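Local coordinates for uncharacterized protein Cgl0159 (Corynebacterium glutamicum, PDB 3FOK) that is of unknown function but has a chain folded as a TIM barrel, in the Cgl0159-like family, at residues 36-41 against 218-223; 43-48 against 289-294; 256-261 against 273-278. All coordinates share one frame; numbering follows the deposited sequence.

Interaction 1 of 3, residues 36-41 against 218-223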
loop_
_atom_site.group_PDB
_atom_site.type_symbol
_atom_site.label_atom_id
_atom_site.label_comp_id
_atom_site.label_asym_id
_atom_site.label_seq_id
_atom_site.Cartn_x
_atom_site.Cartn_y
_atom_site.Cartn_z
ATOM N N GLU A 36 17.153 -35.354 4.562
ATOM C CA GLU A 36 15.751 -35.358 4.951
ATOM C C GLU A 36 15.625 -34.422 6.144
ATOM O O GLU A 36 16.580 -34.244 6.904
ATOM C CB GLU A 36 15.313 -36.765 5.363
ATOM C CG GLU A 36 15.200 -37.770 4.225
ATOM C CD GLU A 36 13.963 -37.550 3.371
ATOM O OE1 GLU A 36 12.854 -37.438 3.944
ATOM O OE2 GLU A 36 14.094 -37.499 2.130
ATOM N N LEU A 37 14.454 -33.818 6.305
ATOM C CA LEU A 37 14.228 -32.905 7.413
ATOM C C LEU A 37 14.421 -33.652 8.727
ATOM O O LEU A 37 15.264 -33.289 9.546
ATOM C CB LEU A 37 12.808 -32.345 7.357
ATOM C CG LEU A 37 12.561 -30.942 7.924
ATOM C CD1 LEU A 37 11.073 -30.801 8.215
ATOM C CD2 LEU A 37 13.365 -30.701 9.189
ATOM N N LEU A 38 13.633 -34.702 8.917
ATOM C CA LEU A 38 13.707 -35.492 10.137
ATOM C C LEU A 38 14.512 -36.769 9.956
ATOM O O LEU A 38 14.337 -37.499 8.978
ATOM C CB LEU A 38 12.297 -35.837 10.619
ATOM C CG LEU A 38 11.431 -34.625 10.963
ATOM C CD1 LEU A 38 10.024 -35.086 11.301
ATOM C CD2 LEU A 38 12.049 -33.868 12.127
ATOM N N GLY A 39 15.397 -37.029 10.912
ATOM C CA GLY A 39 16.215 -38.223 10.853
ATOM C C GLY A 39 15.440 -39.434 11.327
ATOM O O GLY A 39 14.213 -39.403 11.430
ATOM N N GLU A 40 16.161 -40.504 11.628
ATOM C CA GLU A 40 15.548 -41.740 12.084
ATOM C C GLU A 40 14.835 -41.605 13.426
ATOM O O GLU A 40 13.789 -42.221 13.639
ATOM C CB GLU A 40 16.607 -42.844 12.161
ATOM C CG GLU A 40 17.150 -43.278 10.799
ATOM C CD GLU A 40 17.946 -42.186 10.090
ATOM O OE1 GLU A 40 18.191 -42.331 8.871
ATOM O OE2 GLU A 40 18.342 -41.196 10.747
ATOM N N ASP A 41 15.386 -40.797 14.327
ATOM C CA ASP A 41 14.773 -40.625 15.641
ATOM C C ASP A 41 13.722 -39.517 15.646
ATOM O O ASP A 41 13.134 -39.211 16.682
ATOM C CB ASP A 41 15.853 -40.360 16.698
ATOM C CG ASP A 41 16.401 -38.951 16.642
ATOM O OD1 ASP A 41 16.515 -38.390 15.532
ATOM O OD2 ASP A 41 16.731 -38.407 17.716
ATOM N N TYR A 218 1.999 -26.738 7.529
ATOM C CA TYR A 218 3.452 -26.729 7.451
ATOM C C TYR A 218 4.056 -25.840 8.519
ATOM O O TYR A 218 5.245 -25.523 8.466
ATOM C CB TYR A 218 3.924 -26.232 6.082
ATOM C CG TYR A 218 3.930 -27.305 5.033
ATOM C CD1 TYR A 218 2.764 -27.647 4.355
ATOM C CD2 TYR A 218 5.092 -28.032 4.766
ATOM C CE1 TYR A 218 2.747 -28.694 3.436
ATOM C CE2 TYR A 218 5.091 -29.079 3.854
ATOM C CZ TYR A 218 3.913 -29.407 3.194
ATOM O OH TYR A 218 3.898 -30.459 2.312
ATOM N N THR A 219 3.255 -25.440 9.498
ATOM C CA THR A 219 3.783 -24.557 10.520
ATOM C C THR A 219 4.190 -25.249 11.815
ATOM O O THR A 219 3.483 -26.105 12.339
ATOM C CB THR A 219 2.795 -23.402 10.824
ATOM O OG1 THR A 219 2.045 -23.702 12.003
ATOM C CG2 THR A 219 1.835 -23.203 9.658
ATOM N N TRP A 220 5.363 -24.857 12.300
ATOM C CA TRP A 220 5.946 -25.371 13.530
ATOM C C TRP A 220 5.949 -24.240 14.546
ATOM O O TRP A 220 5.739 -23.080 14.204
ATOM C CB TRP A 220 7.394 -25.808 13.296
ATOM C CG TRP A 220 7.563 -27.057 12.500
ATOM C CD1 TRP A 220 7.021 -27.333 11.281
ATOM C CD2 TRP A 220 8.355 -28.195 12.854
ATOM N NE1 TRP A 220 7.425 -28.575 10.849
ATOM C CE2 TRP A 220 8.246 -29.128 11.797
ATOM C CE3 TRP A 220 9.151 -28.519 13.963
ATOM C CZ2 TRP A 220 8.899 -30.363 11.815
ATOM C CZ3 TRP A 220 9.805 -29.749 13.982
ATOM C CH2 TRP A 220 9.672 -30.656 12.914
HETATM N N MSE A 221 6.202 -24.586 15.798
HETATM C CA MSE A 221 6.260 -23.605 16.867
HETATM C C MSE A 221 7.655 -23.638 17.471
HETATM O O MSE A 221 8.268 -24.698 17.599
HETATM C CB MSE A 221 5.234 -23.928 17.960
HETATM C CG MSE A 221 3.779 -23.777 17.551
HETATM SE SE MSE A 221 3.192 -21.935 17.444
HETATM C CE MSE A 221 3.040 -21.759 15.537
ATOM N N LYS A 222 8.157 -22.464 17.822
ATOM C CA LYS A 222 9.460 -22.329 18.455
ATOM C C LYS A 222 9.069 -21.637 19.755
ATOM O O LYS A 222 8.805 -20.438 19.771
ATOM C CB LYS A 222 10.369 -21.443 17.604
ATOM C CG LYS A 222 11.802 -21.318 18.094
ATOM C CD LYS A 222 12.575 -20.376 17.180
ATOM C CE LYS A 222 13.949 -20.045 17.727
ATOM N NZ LYS A 222 14.581 -18.952 16.937
ATOM N N LEU A 223 9.001 -22.407 20.836
ATOM C CA LEU A 223 8.580 -21.871 22.123
ATOM C C LEU A 223 9.654 -21.824 23.198
ATOM O O LEU A 223 10.657 -22.535 23.127
ATOM C CB LEU A 223 7.402 -22.689 22.654
ATOM C CG LEU A 223 6.220 -22.932 21.713
ATOM C CD1 LEU A 223 5.190 -23.793 22.417
ATOM C CD2 LEU A 223 5.610 -21.610 21.284
#

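Interaction 2 of 3, residues 43-48 against 289-294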
loop_
_atom_site.group_PDB
_atom_site.type_symbol
_atom_site.label_atom_id
_atom_site.label_comp_id
_atom_site.label_asym_id
_atom_site.label_seq_id
_atom_site.Cartn_x
_atom_site.Cartn_y
_atom_site.Cartn_z
ATOM N N LYS A 43 13.931 -36.446 15.682
ATOM C CA LYS A 43 14.262 -35.242 16.438
ATOM C C LYS A 43 15.104 -34.275 15.616
ATOM O O LYS A 43 15.743 -34.667 14.635
ATOM C CB LYS A 43 15.002 -35.601 17.727
ATOM C CG LYS A 43 14.094 -35.834 18.932
ATOM C CD LYS A 43 13.160 -37.009 18.727
ATOM C CE LYS A 43 12.372 -37.311 19.995
ATOM N NZ LYS A 43 11.514 -36.165 20.414
ATOM N N LEU A 44 15.112 -33.011 16.032
ATOM C CA LEU A 44 15.853 -31.980 15.320
ATOM C C LEU A 44 16.584 -31.055 16.292
ATOM O O LEU A 44 16.026 -30.644 17.309
ATOM C CB LEU A 44 14.873 -31.178 14.457
ATOM C CG LEU A 44 15.336 -30.433 13.207
ATOM C CD1 LEU A 44 15.922 -31.416 12.201
ATOM C CD2 LEU A 44 14.145 -29.706 12.598
ATOM N N PHE A 45 17.839 -30.746 15.980
ATOM C CA PHE A 45 18.650 -29.852 16.806
ATOM C C PHE A 45 19.289 -28.817 15.892
ATOM O O PHE A 45 20.132 -29.146 15.055
ATOM C CB PHE A 45 19.723 -30.641 17.566
ATOM C CG PHE A 45 20.725 -29.780 18.296
ATOM C CD1 PHE A 45 20.355 -28.555 18.848
ATOM C CD2 PHE A 45 22.039 -30.210 18.453
ATOM C CE1 PHE A 45 21.281 -27.774 19.546
ATOM C CE2 PHE A 45 22.966 -29.443 19.146
ATOM C CZ PHE A 45 22.587 -28.220 19.694
ATOM N N ILE A 46 18.878 -27.565 16.060
ATOM C CA ILE A 46 19.366 -26.474 15.231
ATOM C C ILE A 46 19.983 -25.335 16.037
ATOM O O ILE A 46 19.428 -24.912 17.055
ATOM C CB ILE A 46 18.209 -25.936 14.366
ATOM C CG1 ILE A 46 17.824 -26.999 13.336
ATOM C CG2 ILE A 46 18.602 -24.623 13.695
ATOM C CD1 ILE A 46 16.582 -26.677 12.548
ATOM N N VAL A 47 21.133 -24.845 15.580
ATOM C CA VAL A 47 21.805 -23.749 16.262
ATOM C C VAL A 47 21.435 -22.434 15.576
ATOM O O VAL A 47 21.558 -22.299 14.360
ATOM C CB VAL A 47 23.334 -23.930 16.243
ATOM C CG1 VAL A 47 23.962 -23.022 17.283
ATOM C CG2 VAL A 47 23.694 -25.384 16.517
ATOM N N ALA A 48 20.986 -21.468 16.370
ATOM C CA ALA A 48 20.549 -20.173 15.856
ATOM C C ALA A 48 21.558 -19.033 15.963
ATOM O O ALA A 48 22.266 -18.898 16.964
ATOM C CB ALA A 48 19.259 -19.772 16.555
ATOM N N ASP A 289 27.635 -30.303 22.750
ATOM C CA ASP A 289 27.521 -31.752 22.927
ATOM C C ASP A 289 26.436 -32.093 23.940
ATOM O O ASP A 289 25.649 -33.015 23.733
ATOM C CB ASP A 289 28.844 -32.358 23.399
ATOM C CG ASP A 289 29.888 -32.414 22.300
ATOM O OD1 ASP A 289 29.533 -32.766 21.153
ATOM O OD2 ASP A 289 31.069 -32.122 22.584
ATOM N N THR A 290 26.414 -31.350 25.043
ATOM C CA THR A 290 25.421 -31.556 26.087
ATOM C C THR A 290 24.044 -31.510 25.439
ATOM O O THR A 290 23.278 -32.480 25.498
ATOM C CB THR A 290 25.497 -30.449 27.148
ATOM O OG1 THR A 290 26.788 -30.468 27.767
ATOM C CG2 THR A 290 24.425 -30.648 28.207
ATOM N N ALA A 291 23.748 -30.372 24.816
ATOM C CA ALA A 291 22.477 -30.162 24.140
ATOM C C ALA A 291 22.242 -31.263 23.107
ATOM O O ALA A 291 21.153 -31.840 23.030
ATOM C CB ALA A 291 22.471 -28.796 23.463
ATOM N N ALA A 292 23.273 -31.549 22.317
ATOM C CA ALA A 292 23.183 -32.571 21.287
ATOM C C ALA A 292 22.758 -33.924 21.847
ATOM O O ALA A 292 21.826 -34.550 21.343
ATOM C CB ALA A 292 24.519 -32.705 20.577
ATOM N N ARG A 293 23.451 -34.371 22.890
ATOM C CA ARG A 293 23.161 -35.663 23.501
ATOM C C ARG A 293 21.866 -35.637 24.304
ATOM O O ARG A 293 21.441 -36.651 24.862
ATOM C CB ARG A 293 24.355 -36.100 24.361
ATOM C CG ARG A 293 25.608 -36.368 23.504
ATOM C CD ARG A 293 26.882 -36.623 24.312
ATOM N NE ARG A 293 27.242 -35.499 25.174
ATOM C CZ ARG A 293 28.426 -35.348 25.764
ATOM N NH1 ARG A 293 29.385 -36.251 25.585
ATOM N NH2 ARG A 293 28.648 -34.297 26.546
ATOM N N LEU A 294 21.227 -34.473 24.335
ATOM C CA LEU A 294 19.966 -34.295 25.040
ATOM C C LEU A 294 18.841 -34.487 24.023
ATOM O O LEU A 294 17.756 -34.959 24.357
ATOM C CB LEU A 294 19.910 -32.888 25.639
ATOM C CG LEU A 294 19.415 -32.710 27.076
ATOM C CD1 LEU A 294 20.002 -33.777 27.988
ATOM C CD2 LEU A 294 19.812 -31.321 27.558
#

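Interaction 3 of 3, residues 256-261 against 273-278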
loop_
_atom_site.group_PDB
_atom_site.type_symbol
_atom_site.label_atom_id
_atom_site.label_comp_id
_atom_site.label_asym_id
_atom_site.label_seq_id
_atom_site.Cartn_x
_atom_site.Cartn_y
_atom_site.Cartn_z
ATOM N N ALA A 256 18.500 -28.933 32.426
ATOM C CA ALA A 256 17.526 -29.807 33.067
ATOM C C ALA A 256 16.101 -29.486 32.631
ATOM O O ALA A 256 15.300 -30.392 32.404
ATOM C CB ALA A 256 17.646 -29.697 34.585
ATOM N N SER A 257 15.782 -28.200 32.517
ATOM C CA SER A 257 14.443 -27.798 32.104
ATOM C C SER A 257 14.177 -28.232 30.664
ATOM O O SER A 257 13.055 -28.608 30.322
ATOM C CB SER A 257 14.275 -26.284 32.237
ATOM O OG SER A 257 15.203 -25.591 31.424
ATOM N N TRP A 258 15.209 -28.178 29.827
ATOM C CA TRP A 258 15.078 -28.588 28.433
ATOM C C TRP A 258 14.818 -30.087 28.388
ATOM O O TRP A 258 13.923 -30.556 27.685
ATOM C CB TRP A 258 16.364 -28.288 27.654
ATOM C CG TRP A 258 16.704 -26.836 27.526
ATOM C CD1 TRP A 258 15.974 -25.776 27.975
ATOM C CD2 TRP A 258 17.869 -26.286 26.897
ATOM N NE1 TRP A 258 16.611 -24.598 27.666
ATOM C CE2 TRP A 258 17.776 -24.882 27.004
ATOM C CE3 TRP A 258 18.980 -26.843 26.252
ATOM C CZ2 TRP A 258 18.753 -24.026 26.490
ATOM C CZ3 TRP A 258 19.955 -25.987 25.739
ATOM C CH2 TRP A 258 19.832 -24.595 25.861
ATOM N N GLU A 259 15.618 -30.830 29.145
ATOM C CA GLU A 259 15.499 -32.278 29.206
ATOM C C GLU A 259 14.075 -32.700 29.556
ATOM O O GLU A 259 13.540 -33.641 28.970
ATOM C CB GLU A 259 16.491 -32.836 30.232
ATOM C CG GLU A 259 16.512 -34.351 30.333
ATOM C CD GLU A 259 17.645 -34.858 31.210
ATOM O OE1 GLU A 259 17.770 -34.383 32.359
ATOM O OE2 GLU A 259 18.408 -35.735 30.749
ATOM N N HIS A 260 13.458 -32.005 30.507
ATOM C CA HIS A 260 12.089 -32.327 30.897
ATOM C C HIS A 260 11.097 -32.000 29.789
ATOM O O HIS A 260 10.301 -32.845 29.385
ATOM C CB HIS A 260 11.673 -31.563 32.152
ATOM C CG HIS A 260 10.198 -31.616 32.413
ATOM N ND1 HIS A 260 9.540 -32.788 32.722
ATOM C CD2 HIS A 260 9.245 -30.659 32.336
ATOM C CE1 HIS A 260 8.244 -32.550 32.819
ATOM N NE2 HIS A 260 8.038 -31.267 32.588
ATOM N N ALA A 261 11.141 -30.762 29.311
ATOM C CA ALA A 261 10.242 -30.312 28.254
ATOM C C ALA A 261 10.381 -31.176 27.007
ATOM O O ALA A 261 9.407 -31.437 26.301
ATOM C CB ALA A 261 10.531 -28.851 27.915
ATOM N N GLY A 273 20.438 -20.698 20.401
ATOM C CA GLY A 273 21.548 -19.913 19.902
ATOM C C GLY A 273 22.442 -19.310 20.973
ATOM O O GLY A 273 23.496 -19.863 21.295
ATOM N N ARG A 274 22.018 -18.174 21.519
ATOM C CA ARG A 274 22.774 -17.449 22.540
ATOM C C ARG A 274 23.500 -18.331 23.567
ATOM O O ARG A 274 24.680 -18.127 23.840
ATOM C CB ARG A 274 21.847 -16.477 23.286
ATOM C CG ARG A 274 20.936 -15.606 22.400
ATOM C CD ARG A 274 19.489 -16.127 22.373
ATOM N NE ARG A 274 19.333 -17.375 21.622
ATOM C CZ ARG A 274 18.213 -18.085 21.570
ATOM N NH1 ARG A 274 17.144 -17.687 22.226
ATOM N NH2 ARG A 274 18.162 -19.188 20.852
ATOM N N THR A 275 22.797 -19.307 24.135
ATOM C CA THR A 275 23.374 -20.183 25.155
ATOM C C THR A 275 24.434 -21.192 24.709
ATOM O O THR A 275 25.408 -21.428 25.428
ATOM C CB THR A 275 22.252 -20.938 25.906
ATOM O OG1 THR A 275 21.667 -20.065 26.880
ATOM C CG2 THR A 275 22.791 -22.179 26.597
ATOM N N LEU A 276 24.254 -21.778 23.529
ATOM C CA LEU A 276 25.187 -22.773 23.014
ATOM C C LEU A 276 26.451 -22.149 22.424
ATOM O O LEU A 276 27.542 -22.711 22.538
ATOM C CB LEU A 276 24.471 -23.652 21.986
ATOM C CG LEU A 276 23.204 -24.304 22.553
ATOM C CD1 LEU A 276 22.476 -25.054 21.454
ATOM C CD2 LEU A 276 23.564 -25.238 23.703
ATOM N N LEU A 277 26.294 -21.001 21.772
ATOM C CA LEU A 277 27.426 -20.262 21.214
ATOM C C LEU A 277 27.615 -19.232 22.314
ATOM O O LEU A 277 26.630 -18.763 22.874
ATOM C CB LEU A 277 27.027 -19.537 19.930
ATOM C CG LEU A 277 26.350 -20.299 18.791
ATOM C CD1 LEU A 277 25.708 -19.301 17.841
ATOM C CD2 LEU A 277 27.361 -21.173 18.065
ATOM N N TYR A 278 28.848 -18.871 22.643
ATOM C CA TYR A 278 29.061 -17.889 23.708
ATOM C C TYR A 278 28.537 -18.403 25.049
ATOM O O TYR A 278 27.710 -17.748 25.689
ATOM C CB TYR A 278 28.332 -16.576 23.399
ATOM C CG TYR A 278 28.569 -16.041 22.016
ATOM C CD1 TYR A 278 29.767 -15.410 21.683
ATOM C CD2 TYR A 278 27.602 -16.192 21.025
ATOM C CE1 TYR A 278 29.994 -14.945 20.393
ATOM C CE2 TYR A 278 27.821 -15.738 19.736
ATOM C CZ TYR A 278 29.017 -15.116 19.425
ATOM O OH TYR A 278 29.237 -14.681 18.140
#

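Interaction 1 of 3, residues 36-41 against 218-223
At the N-terminal end of a TIM barrel, Leu37 and Leu38 of the loop that leads into the first strand meet Trp220, which stands near the start of strand 219-224. Here the loop before the first strand covers part of this end of the (beta/alpha)8 barrel with branched aliphatic side chains. The two backbones stay well apart, with 12.4 Å between Leu37 CA and Tyr218 CA, their nearest pair, so the gap is bridged entirely by side chains. Tryptophan suits the task because its long, broad indole can span much of that distance. With CG anti to its carbonyl carbon (chi1 -72°), the side chain leaves the strand toward the loop, and the second torsion (chi2 52°) then turns the six-membered part of the indole to the leucines. Leu38 CD2 comes to the outer edge of that ring, near its plane, 4.1 Å from Trp220 CH2. The side chains run past one another in opposite directions, meeting through these two atoms. Leu37 approaches obliquely, its CD1 4.2 Å from Trp220 CZ2. The two leucines thus touch adjacent atoms of the six-membered ring. Neither contact is especially tight, and no hydrogen bond crosses between the segments.

Other parts of the fold also reach the indole: Phe144 meets it edge-to-face, and Arg268 of strand 267-272 touches both Trp220 and Leu38. Outside the chain, Ala20 of the second subunit packs on Leu38 and Ala19 of that subunit on Trp220, so the barrel floor is also part of the subunit interface. On its five-membered side the indole has a carbonyl oxygen from its own segment at the edge, in the ring plane, with Tyr218 O 3.8 Å from Trp220 CD1.

Interaction 2 of 3, residues 43-48 against 289-294
The Phe45 ring meets helix 284-295 obliquely, so that neither a clean face nor a clean edge is offered to Ala291 and Ala292. One side of the ring, CD2, CE2 and CZ, lies against the alanines: CZ is 3.8 Å from Ala291 CB, while CE2 is 3.8 Å from Ala292 CA and 3.9 Å from Ala292 CB. Two successive alanines thus receive one aromatic side chain, and the backbone of the helix takes part as well as its methyl groups. The second flat group, the guanidinium of Arg293, has Asp289 CB over one face, 3.5 Å above the plane and displaced toward the rim.

Alanines suit this close approach of helix and sheet, with only 6.9 Å between Phe45 CA and Ala292 CA, probably because their small side chains leave room for the ring. Phe45 bridges that space by holding CG anti to its backbone N (chi1 172°), which carries the ring out from the strand. This is the outer layer of the TIM barrel, where the last helix packs on the outside of the first strand, which pairs with strand 267-272 to close the cylinder. Along strand 44-48 the side chains alternate: Phe45 and Val47 face the surrounding helices, Val47 reaching helix 69-81, whereas Leu44 and Ile46 turn to the barrel interior. Val288 and Val295 of the same helix also touch the phenyl ring.

The polar side chains of the helix segment take no part in the ring contact. Asp289 O accepts the regular backbone bond from Arg293 N at 2.7 Å and a weak one from Arg293 NE, consistent with the arginine lying along its own helix. The carboxylate of Asp289 is instead salt-bridged through OD2 to Arg82, and the backbone N of Phe45 is bonded to Asp86 OD2.

Interaction 3 of 3, residues 256-261 against 273-278
Trp258 and Thr275 come from opposite directions and meet in the outer layer of the TIM barrel, where helix 252-261 flanks the loop that leaves strand 267-272. The indole leads with its six-membered ring: CH2 lies 3.9 Å from Thr275 CG2, which approaches obliquely. At the neighbouring corner Leu276 CD2 stands at the edge of the ring, near its plane, so the two residues occupy adjacent positions around the indole rim. The backbones are 12.3 Å apart at Trp258 CA and Thr275 CA, a span crossed largely by the long indole.

Threonine suits the loop because it can present a methyl group to the indole while its hydroxyl points elsewhere; CG2 lies anti to the backbone N and meets Trp258. Leu276 adds a longer apolar arm and also reaches Phe45, so it joins this contact to the first strand. Within the loop, a backbone bond runs from Leu277 N to Gly273 O, 3.1 Å, spanning the two residues that touch the indole. Leu270 and Val272 of strand 267-272 also touch the Trp258 side chain, adding apolar surface, and Phe255 meets Trp258 with ring planes about 75° apart. At the leucine's corner of the indole, Leu276 CD2 is 4.2 Å from Trp258 CZ3.

Overall arrangement
All three contacts are apolar and built on one aromatic residue meeting aliphatic groups, yet they serve different places in the barrel. Interaction 1 is only partly buried, at the N-terminal end of the interior and beside a second subunit. Interactions 2 and 3 are buried in the outer layer, untouched by other chains, with centres about 9 Å apart. They share material directly: Leu276 of interaction 3 packs on Phe45 and on Ala291 of interaction 2, joining the last two helices to the first strand. Interaction 2 also meets interaction 1, through Leu37 O and Leu44 CD1, whereas interactions 1 and 3 do not touch.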